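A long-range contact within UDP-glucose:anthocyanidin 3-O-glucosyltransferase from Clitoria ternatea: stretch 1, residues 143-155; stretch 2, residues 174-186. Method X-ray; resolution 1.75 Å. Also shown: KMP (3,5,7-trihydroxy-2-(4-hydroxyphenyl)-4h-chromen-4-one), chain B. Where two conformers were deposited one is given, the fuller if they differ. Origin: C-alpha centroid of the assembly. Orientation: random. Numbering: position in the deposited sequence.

Stretch 1 143-155: SLYFNIDLIRDKC
Stretch 2, residues 174-186: RVEDVPQDMLDVG

How do the two backbones lie against each other? Residues 148-155 form a helix that runs on past the stretch, preceded by helical phi/psi at 143-145 and by Asn147 at the N-cap position (-143/34). Asn147, chi1 m, makes no capping bond; its ND2 instead reaches back to Ser143 O at 3.0 Å. Facing the helix, the second stretch folds as a short 3-10 segment at 175-177, an extended pair at Val178 (-64/134) and Pro179 (-55/128), helical angles at 180-183, and an extended exit through Asp184 and Val185. Met182 and Leu183 meet the first part of the helix, CA of Ile148 lying 7.2 Å from CA of Met182 and CA of Arg152 5.8 Å from CA of Leu183, while Val175 meets Cys155, their CA atoms 5.4 Å apart. Together they bury 638 Å².

Why is Met182 so central? It has the largest area covered by the opposite stretch, although its CA-to-CB bond points sideways. Chi1 p (76°), chi2 t and chi3 m carry its end to the first stretch, where CE sits 3.4 Å from Ile148 CG1 and 4.1 Å from Ile151 CD1. Both isoleucines are m,t. Leu144, also m,t, places CB 3.9 Å from Met182 SD and CD1 3.6 Å from Pro179 CD, so one leucine packs against both the sulfur and the proline ring. Such methyl, methylene and sulfur groups have little to offer water and gain by packing at van der Waals distance. Tyr145 (chi1 m, chi2 -74°) adds an oblique sulfur-aromatic approach, its ring centroid 5.4 Å from Met182 SD.

What fills the other end of the contact? Ile151 points toward the second stretch, with CG2 3.6 Å from Val178 CG1 and 4.0 Å from Leu183 CD2. One turn on, Cys155 (chi1 m) sets SG 3.8 Å from both Val175 CG1 and Val178 CG2, while its CB meets Leu183 CD1 at 3.8 Å. Both valines have chi1 t, and their CA-to-CB bonds point toward the helix. Leu183 is m,t; its CB starts sideways, but its branched end reaches the helix. Lys154 contributes its aliphatic part, CG lying 3.6 Å from Val175 CG2, with chi1 and chi2 t and chi3 off-well at -94°.

How does the polar contact fit into this apolar packing? The CA-to-CB bond of Arg152 points sideways to the second stretch, but chi1 m, chi2 t, chi3 t and chi4 169° extend the side chain to the carbonyl of Met182. Its NE donates to Met182 O at 2.7 Å (156°), and its NH2 donates to Met182 O at 3.0 Å (135°). This forked pair brings the guanidinium edge to one carbonyl, giving a charged donor to the same residue whose side chain packs among the isoleucines. Val185 CG1 covers one guanidinium face, 4.1 Å from Arg152 NH1. The arginine's aliphatic portion also packs, CG lying 4.0 Å from Leu183 CD2. Within the second stretch, Gln180 (chi1 t, chi2 p) donates from NE2 to Asp184 OD1 at 3.1 Å. Asp181 OD2 accepts a hydrogen bond from O29 of the bound KMP at 2.7 Å.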

ATOM      1  N   SER A 143     -10.163   8.466   6.861  0.50 10.55           N
ATOM      2  CA  SER A 143     -11.239   8.946   7.723  0.50 14.38           C
ATOM      3  C   SER A 143     -10.970   8.731   9.201  0.50 14.83           C
ATOM      4  O   SER A 143     -11.386   9.533  10.037  0.50 13.78           O
ATOM      5  CB  SER A 143     -12.565   8.305   7.326  0.50 13.41           C
ATOM      6  OG  SER A 143     -13.064   8.933   6.170  0.50 16.93           O
ATOM      7  N   LEU A 144     -10.266   7.649   9.515  1.00 12.73           N
ATOM      8  CA  LEU A 144      -9.984   7.293  10.901  1.00 14.97           C
ATOM      9  C   LEU A 144      -9.304   8.420  11.669  1.00 11.59           C
ATOM     10  O   LEU A 144      -9.629   8.678  12.829  1.00 12.60           O
ATOM     11  CB  LEU A 144      -9.097   6.047  10.957  1.00 16.75           C
ATOM     12  CG  LEU A 144      -9.595   4.821  10.201  1.00 20.18           C
ATOM     13  CD1 LEU A 144      -8.543   3.719  10.253  1.00 17.55           C
ATOM     14  CD2 LEU A 144     -10.899   4.345  10.806  1.00 19.69           C
ATOM     15  N   TYR A 145      -8.365   9.098  11.012  1.00  8.42           N
ATOM     16  CA  TYR A 145      -7.508  10.065  11.689  1.00 12.25           C
ATOM     17  C   TYR A 145      -8.215  11.367  12.056  1.00 13.39           C
ATOM     18  O   TYR A 145      -7.693  12.167  12.829  1.00 14.98           O
ATOM     19  CB  TYR A 145      -6.224  10.275  10.867  1.00 13.02           C
ATOM     20  CG  TYR A 145      -5.503   8.955  10.749  1.00 11.84           C
ATOM     21  CD1 TYR A 145      -4.830   8.428  11.839  1.00 18.14           C
ATOM     22  CD2 TYR A 145      -5.579   8.194   9.589  1.00 14.06           C
ATOM     23  CE1 TYR A 145      -4.209   7.197  11.773  1.00 24.40           C
ATOM     24  CE2 TYR A 145      -4.952   6.957   9.509  1.00 18.36           C
ATOM     25  CZ  TYR A 145      -4.267   6.471  10.605  1.00 24.17           C
ATOM     26  OH  TYR A 145      -3.643   5.245  10.552  1.00 25.40           O
ATOM     27  N   PHE A 146      -9.422  11.550  11.532  1.00 12.25           N
ATOM     28  CA  PHE A 146     -10.256  12.686  11.908  1.00 13.01           C
ATOM     29  C   PHE A 146     -11.287  12.341  12.973  1.00 10.11           C
ATOM     30  O   PHE A 146     -12.116  13.182  13.342  1.00 15.99           O
ATOM     31  CB  PHE A 146     -10.943  13.249  10.671  1.00 14.05           C
ATOM     32  CG  PHE A 146      -9.988  13.875   9.704  1.00 12.45           C
ATOM     33  CD1 PHE A 146      -9.751  15.240   9.740  1.00 12.60           C
ATOM     34  CD2 PHE A 146      -9.306  13.098   8.777  1.00 17.11           C
ATOM     35  CE1 PHE A 146      -8.860  15.830   8.859  1.00 13.50           C
ATOM     36  CE2 PHE A 146      -8.407  13.681   7.897  1.00 12.08           C
ATOM     37  CZ  PHE A 146      -8.190  15.045   7.937  1.00 13.94           C
ATOM     38  N   ASN A 147     -11.210  11.118  13.493  1.00 10.47           N
ATOM     39  CA  ASN A 147     -12.218  10.626  14.428  1.00  9.79           C
ATOM     40  C   ASN A 147     -11.613   9.750  15.521  1.00 13.11           C
ATOM     41  O   ASN A 147     -12.249   8.816  15.988  1.00 12.49           O
ATOM     42  CB  ASN A 147     -13.308   9.845  13.678  1.00 15.63           C
ATOM     43  CG  ASN A 147     -14.098  10.719  12.722  1.00 15.70           C
ATOM     44  OD1 ASN A 147     -15.057  11.391  13.119  1.00 12.61           O
ATOM     45  ND2 ASN A 147     -13.705  10.714  11.455  1.00 12.71           N
ATOM     46  N   ILE A 148     -10.388  10.068  15.935  1.00 11.86           N
ATOM     47  CA  ILE A 148      -9.675   9.221  16.892  1.00 12.29           C
ATOM     48  C   ILE A 148     -10.420   9.082  18.226  1.00 14.26           C
ATOM     49  O   ILE A 148     -10.550   7.971  18.755  1.00 13.18           O
ATOM     50  CB  ILE A 148      -8.235   9.725  17.130  1.00 15.33           C
ATOM     51  CG1 ILE A 148      -7.454   9.703  15.818  1.00 21.06           C
ATOM     52  CG2 ILE A 148      -7.532   8.884  18.202  1.00 16.20           C
ATOM     53  CD1 ILE A 148      -6.182  10.510  15.846  1.00 27.84           C
ATOM     54  N   ASP A 149     -10.929  10.189  18.763  1.00 15.59           N
ATOM     55  CA  ASP A 149     -11.617  10.121  20.057  1.00 14.88           C
ATOM     56  C   ASP A 149     -12.883   9.263  19.997  1.00 14.73           C
ATOM     57  O   ASP A 149     -13.137   8.464  20.900  1.00 15.70           O
ATOM     58  CB  ASP A 149     -11.912  11.524  20.593  1.00 20.15           C
ATOM     59  CG  ASP A 149     -10.647  12.304  20.905  1.00 26.34           C
ATOM     60  OD1 ASP A 149      -9.569  11.681  20.986  1.00 30.75           O
ATOM     61  OD2 ASP A 149     -10.729  13.536  21.076  1.00 27.94           O
ATOM     62  N   LEU A 150     -13.663   9.406  18.929  1.00 12.69           N
ATOM     63  CA  LEU A 150     -14.870   8.589  18.770  1.00 15.25           C
ATOM     64  C   LEU A 150     -14.498   7.122  18.625  1.00 16.16           C
ATOM     65  O   LEU A 150     -15.145   6.238  19.197  1.00 17.04           O
ATOM     66  CB  LEU A 150     -15.679   9.021  17.545  1.00 14.05           C
ATOM     67  CG  LEU A 150     -16.397  10.364  17.612  1.00 19.39           C
ATOM     68  CD1 LEU A 150     -17.206  10.594  16.333  1.00 17.71           C
ATOM     69  CD2 LEU A 150     -17.285  10.437  18.853  1.00 20.47           C
ATOM     70  N   ILE A 151     -13.453   6.870  17.847  1.00 10.25           N
ATOM     71  CA  ILE A 151     -13.016   5.506  17.596  1.00 11.45           C
ATOM     72  C   ILE A 151     -12.508   4.849  18.884  1.00 14.76           C
ATOM     73  O   ILE A 151     -12.897   3.722  19.199  1.00 14.71           O
ATOM     74  CB  ILE A 151     -11.977   5.470  16.455  1.00 10.70           C
ATOM     75  CG1 ILE A 151     -12.698   5.682  15.121  1.00 13.49           C
ATOM     76  CG2 ILE A 151     -11.224   4.148  16.455  1.00 13.53           C
ATOM     77  CD1 ILE A 151     -11.789   6.079  13.956  1.00 13.04           C
ATOM     78  N   ARG A 152     -11.674   5.557  19.642  1.00 14.49           N
ATOM     79  CA  ARG A 152     -11.161   5.010  20.896  1.00 12.91           C
ATOM     80  C   ARG A 152     -12.291   4.741  21.870  1.00 14.04           C
ATOM     81  O   ARG A 152     -12.303   3.711  22.555  1.00 17.76           O
ATOM     82  CB  ARG A 152     -10.143   5.950  21.535  1.00  9.40           C
ATOM     83  CG  ARG A 152      -8.862   6.051  20.727  1.00 13.62           C
ATOM     84  CD  ARG A 152      -7.821   6.879  21.434  1.00 16.55           C
ATOM     85  NE  ARG A 152      -6.526   6.788  20.759  1.00 15.96           N
ATOM     86  CZ  ARG A 152      -5.494   7.576  21.036  1.00 27.52           C
ATOM     87  NH1 ARG A 152      -5.613   8.520  21.959  1.00 29.26           N
ATOM     88  NH2 ARG A 152      -4.351   7.430  20.383  1.00 25.87           N
ATOM     89  N   ASP A 153     -13.241   5.665  21.942  1.00 19.76           N
ATOM     90  CA  ASP A 153     -14.366   5.492  22.854  1.00 17.61           C
ATOM     91  C   ASP A 153     -15.198   4.270  22.471  1.00 17.20           C
ATOM     92  O   ASP A 153     -15.540   3.447  23.327  1.00 19.55           O
ATOM     93  CB  ASP A 153     -15.238   6.748  22.896  1.00 16.78           C
ATOM     94  CG  ASP A 153     -16.124   6.790  24.131  1.00 35.98           C
ATOM     95  OD1 ASP A 153     -15.662   6.336  25.201  1.00 35.98           O
ATOM     96  OD2 ASP A 153     -17.277   7.263  24.032  1.00 34.98           O
ATOM     97  N   LYS A 154     -15.515   4.141  21.186  1.00 15.98           N
ATOM     98  CA  LYS A 154     -16.295   3.003  20.715  1.00 14.03           C
ATOM     99  C   LYS A 154     -15.534   1.680  20.887  1.00 18.00           C
ATOM    100  O   LYS A 154     -16.105   0.683  21.321  1.00 22.64           O
ATOM    101  CB  LYS A 154     -16.730   3.200  19.254  1.00 22.84           C
ATOM    102  CG  LYS A 154     -17.661   2.102  18.734  1.00 32.24           C
ATOM    103  CD  LYS A 154     -18.422   2.545  17.492  1.00 34.10           C
ATOM    104  CE  LYS A 154     -19.788   3.114  17.836  1.00 36.89           C
ATOM    105  NZ  LYS A 154     -20.863   2.072  17.882  1.00 33.49           N
ATOM    106  N   CYS A 155     -14.244   1.671  20.564  1.00 15.98           N
ATOM    107  CA  CYS A 155     -13.465   0.437  20.694  1.00 15.50           C
ATOM    108  C   CYS A 155     -13.340  -0.003  22.144  1.00 23.77           C
ATOM    109  O   CYS A 155     -13.209  -1.193  22.429  1.00 25.71           O
ATOM    110  CB  CYS A 155     -12.084   0.581  20.058  1.00 18.02           C
ATOM    111  SG  CYS A 155     -12.151   0.723  18.260  1.00 17.60           S
ATOM    112  N   ARG A 174     -15.893  -1.888  11.261  1.00 13.45           N
ATOM    113  CA  ARG A 174     -16.202  -2.296  12.625  1.00 13.45           C
ATOM    114  C   ARG A 174     -15.058  -2.001  13.578  1.00 13.02           C
ATOM    115  O   ARG A 174     -13.907  -1.835  13.171  1.00 12.78           O
ATOM    116  CB  ARG A 174     -16.472  -3.795  12.688  1.00 13.60           C
ATOM    117  CG  ARG A 174     -17.578  -4.293  11.794  1.00 14.76           C
ATOM    118  CD  ARG A 174     -17.553  -5.796  11.902  1.00 19.88           C
ATOM    119  NE  ARG A 174     -18.575  -6.451  11.107  1.00 21.09           N
ATOM    120  CZ  ARG A 174     -18.765  -7.767  11.118  1.00 31.73           C
ATOM    121  NH1 ARG A 174     -17.997  -8.539  11.882  1.00 27.30           N
ATOM    122  NH2 ARG A 174     -19.718  -8.309  10.374  1.00 36.70           N
ATOM    123  N   VAL A 175     -15.395  -1.964  14.861  1.00 14.69           N
ATOM    124  CA  VAL A 175     -14.423  -1.851  15.931  1.00 13.03           C
ATOM    125  C   VAL A 175     -13.224  -2.785  15.728  1.00 14.03           C
ATOM    126  O   VAL A 175     -12.070  -2.369  15.855  1.00 15.83           O
ATOM    127  CB  VAL A 175     -15.117  -2.139  17.278  1.00 16.94           C
ATOM    128  CG1 VAL A 175     -14.117  -2.569  18.333  1.00 17.80           C
ATOM    129  CG2 VAL A 175     -15.888  -0.917  17.724  1.00 16.81           C
ATOM    130  N   GLU A 176     -13.493  -4.037  15.366  1.00 11.96           N
ATOM    131  CA  GLU A 176     -12.421  -5.026  15.231  1.00 13.45           C
ATOM    132  C   GLU A 176     -11.476  -4.762  14.051  1.00 15.73           C
ATOM    133  O   GLU A 176     -10.394  -5.356  13.963  1.00 15.99           O
ATOM    134  CB  GLU A 176     -13.006  -6.435  15.126  1.00 16.17           C
ATOM    135  CG  GLU A 176     -13.784  -6.684  13.850  1.00 17.49           C
ATOM    136  CD  GLU A 176     -14.457  -8.041  13.835  1.00 25.93           C
ATOM    137  OE1 GLU A 176     -13.739  -9.060  13.895  1.00 23.78           O
ATOM    138  OE2 GLU A 176     -15.703  -8.084  13.768  1.00 27.03           O
ATOM    139  N   ASP A 177     -11.870  -3.862  13.151  1.00 14.39           N
ATOM    140  CA  ASP A 177     -11.042  -3.543  11.989  1.00 13.88           C
ATOM    141  C   ASP A 177     -10.018  -2.440  12.257  1.00 15.27           C
ATOM    142  O   ASP A 177      -9.078  -2.266  11.485  1.00 12.45           O
ATOM    143  CB  ASP A 177     -11.925  -3.115  10.813  1.00 13.81           C
ATOM    144  CG  ASP A 177     -12.994  -4.138  10.472  1.00 12.63           C
ATOM    145  OD1 ASP A 177     -12.721  -5.354  10.584  1.00 15.61           O
ATOM    146  OD2 ASP A 177     -14.107  -3.720  10.078  1.00 12.97           O
ATOM    147  N   VAL A 178     -10.217  -1.688  13.338  1.00 14.80           N
ATOM    148  CA  VAL A 178      -9.419  -0.490  13.619  1.00 15.05           C
ATOM    149  C   VAL A 178      -7.941  -0.831  13.858  1.00 17.11           C
ATOM    150  O   VAL A 178      -7.637  -1.784  14.576  1.00 19.82           O
ATOM    151  CB  VAL A 178      -9.998   0.247  14.841  1.00 16.17           C
ATOM    152  CG1 VAL A 178      -9.123   1.421  15.243  1.00 10.81           C
ATOM    153  CG2 VAL A 178     -11.426   0.716  14.541  1.00 20.23           C
ATOM    154  N   PRO A 179      -7.015  -0.072  13.239  1.00 12.90           N
ATOM    155  CA  PRO A 179      -5.589  -0.304  13.514  1.00 13.60           C
ATOM    156  C   PRO A 179      -5.292  -0.219  15.011  1.00 19.19           C
ATOM    157  O   PRO A 179      -5.677   0.762  15.655  1.00 15.56           O
ATOM    158  CB  PRO A 179      -4.900   0.849  12.775  1.00 12.64           C
ATOM    159  CG  PRO A 179      -5.818   1.153  11.631  1.00 12.82           C
ATOM    160  CD  PRO A 179      -7.213   0.975  12.215  1.00 11.00           C
ATOM    161  N   GLN A 180      -4.636  -1.238  15.566  1.00 16.94           N
ATOM    162  CA  GLN A 180      -4.326  -1.219  16.992  1.00 16.58           C
ATOM    163  C   GLN A 180      -3.483   0.003  17.359  1.00 17.02           C
ATOM    164  O   GLN A 180      -3.648   0.562  18.446  1.00 17.24           O
ATOM    165  CB  GLN A 180      -3.616  -2.505  17.423  1.00 19.61           C
ATOM    166  CG  GLN A 180      -3.331  -2.586  18.913  1.00 23.05           C
ATOM    167  CD  GLN A 180      -4.596  -2.640  19.741  1.00 22.88           C
ATOM    168  OE1 GLN A 180      -5.529  -3.382  19.421  1.00 26.23           O
ATOM    169  NE2 GLN A 180      -4.642  -1.845  20.807  1.00 24.28           N
ATOM    170  N   ASP A 181      -2.601   0.422  16.451  1.00 17.43           N
ATOM    171  CA  ASP A 181      -1.726   1.571  16.703  1.00 23.73           C
ATOM    172  C   ASP A 181      -2.483   2.812  17.182  1.00 21.28           C
ATOM    173  O   ASP A 181      -1.974   3.573  18.009  1.00 21.52           O
ATOM    174  CB  ASP A 181      -0.912   1.944  15.449  1.00 25.61           C
ATOM    175  CG  ASP A 181       0.191   0.947  15.129  1.00 30.13           C
ATOM    176  OD1 ASP A 181       0.764   0.349  16.059  1.00 32.85           O
ATOM    177  OD2 ASP A 181       0.493   0.771  13.931  1.00 33.00           O
ATOM    178  N   MET A 182      -3.694   3.022  16.671  1.00 14.35           N
ATOM    179  CA  MET A 182      -4.388   4.273  16.968  1.00 14.34           C
ATOM    180  C   MET A 182      -5.132   4.209  18.292  1.00 12.88           C
ATOM    181  O   MET A 182      -5.579   5.235  18.806  1.00 17.45           O
ATOM    182  CB  MET A 182      -5.293   4.732  15.815  1.00 21.45           C
ATOM    183  CG  MET A 182      -6.598   3.992  15.647  1.00 25.80           C
ATOM    184  SD  MET A 182      -7.621   4.794  14.370  1.00 25.68           S
ATOM    185  CE  MET A 182      -7.890   6.390  15.104  1.00 31.52           C
ATOM    186  N   LEU A 183      -5.221   3.005  18.847  1.00 13.39           N
ATOM    187  CA  LEU A 183      -5.870   2.795  20.136  1.00 13.65           C
ATOM    188  C   LEU A 183      -4.880   2.793  21.309  1.00 19.11           C
ATOM    189  O   LEU A 183      -5.268   3.085  22.447  1.00 18.31           O
ATOM    190  CB  LEU A 183      -6.638   1.471  20.127  1.00 15.24           C
ATOM    191  CG  LEU A 183      -7.727   1.272  19.073  1.00 20.73           C
ATOM    192  CD1 LEU A 183      -8.403  -0.070  19.287  1.00 21.54           C
ATOM    193  CD2 LEU A 183      -8.753   2.397  19.117  1.00 19.44           C
ATOM    194  N   ASP A 184      -3.620   2.440  21.043  1.00 20.73           N
ATOM    195  CA  ASP A 184      -2.621   2.298  22.107  1.00 21.66           C
ATOM    196  C   ASP A 184      -2.410   3.611  22.852  1.00 25.98           C
ATOM    197  O   ASP A 184      -2.239   4.656  22.232  1.00 26.20           O
ATOM    198  CB  ASP A 184      -1.277   1.836  21.540  1.00 23.32           C
ATOM    199  CG  ASP A 184      -1.284   0.381  21.103  1.00 21.52           C
ATOM    200  OD1 ASP A 184      -2.073  -0.417  21.657  1.00 23.34           O
ATOM    201  OD2 ASP A 184      -0.486   0.040  20.202  1.00 21.96           O
ATOM    202  N   VAL A 185      -2.429   3.544  24.182  1.00 34.74           N
ATOM    203  CA  VAL A 185      -2.146   4.705  25.021  1.00 39.71           C
ATOM    204  C   VAL A 185      -1.066   4.353  26.040  1.00 37.26           C
ATOM    205  O   VAL A 185      -0.985   3.212  26.497  1.00 47.12           O
ATOM    206  CB  VAL A 185      -3.413   5.215  25.751  1.00 42.90           C
ATOM    207  CG1 VAL A 185      -4.393   5.835  24.758  1.00 41.74           C
ATOM    208  CG2 VAL A 185      -4.074   4.084  26.528  1.00 43.47           C
ATOM    209  N   GLY A 186      -0.230   5.324  26.389  1.00 33.34           N
ATOM    210  CA  GLY A 186       0.810   5.096  27.377  1.00 35.70           C
ATOM    211  C   GLY A 186       2.071   4.460  26.821  1.00 36.92           C
ATOM    212  O   GLY A 186       2.524   4.813  25.735  1.00 34.69           O
TER
HETATM  213  C1  KMP B1001      -1.792   2.163   9.964  1.00 19.06           C
HETATM  214  C2  KMP B1001      -1.380   2.196   8.642  1.00 21.94           C
HETATM  215  C3  KMP B1001      -0.009   1.749   8.311  1.00 18.97           C
HETATM  216  C4  KMP B1001       0.877   1.278   9.394  1.00 20.39           C
HETATM  217  C5  KMP B1001       0.375   1.287  10.690  1.00 19.25           C
HETATM  218  C6  KMP B1001      -0.926   1.718  10.961  1.00 19.88           C
HETATM  219  C9  KMP B1001       0.485   1.760   6.915  1.00 24.66           C
HETATM  220  C10 KMP B1001       1.871   1.299   6.674  1.00 23.50           C
HETATM  221  C11 KMP B1001       2.692   0.845   7.844  1.00 23.32           C
HETATM  222  C14 KMP B1001       4.099   0.360   7.692  1.00 25.63           C
HETATM  223  C15 KMP B1001       4.827   0.547   6.519  1.00 29.35           C
HETATM  224  C16 KMP B1001       6.129   0.081   6.415  1.00 32.35           C
HETATM  225  C17 KMP B1001       6.714  -0.581   7.482  1.00 33.15           C
HETATM  226  C18 KMP B1001       5.998  -0.770   8.657  1.00 32.06           C
HETATM  227  C19 KMP B1001       4.696  -0.298   8.760  1.00 27.69           C
HETATM  228  O12 KMP B1001       2.157   0.856   9.118  1.00 22.88           O
HETATM  229  O13 KMP B1001      -0.254   2.151   5.980  1.00 26.23           O
HETATM  230  O24 KMP B1001       7.992  -1.041   7.373  1.00 37.97           O
HETATM  231  O27 KMP B1001       2.334   1.294   5.393  1.00 23.83           O
HETATM  232  O29 KMP B1001      -1.364   1.704  12.250  1.00 21.39           O
HETATM  233  O30 KMP B1001      -2.208   2.628   7.652  1.00 26.17           O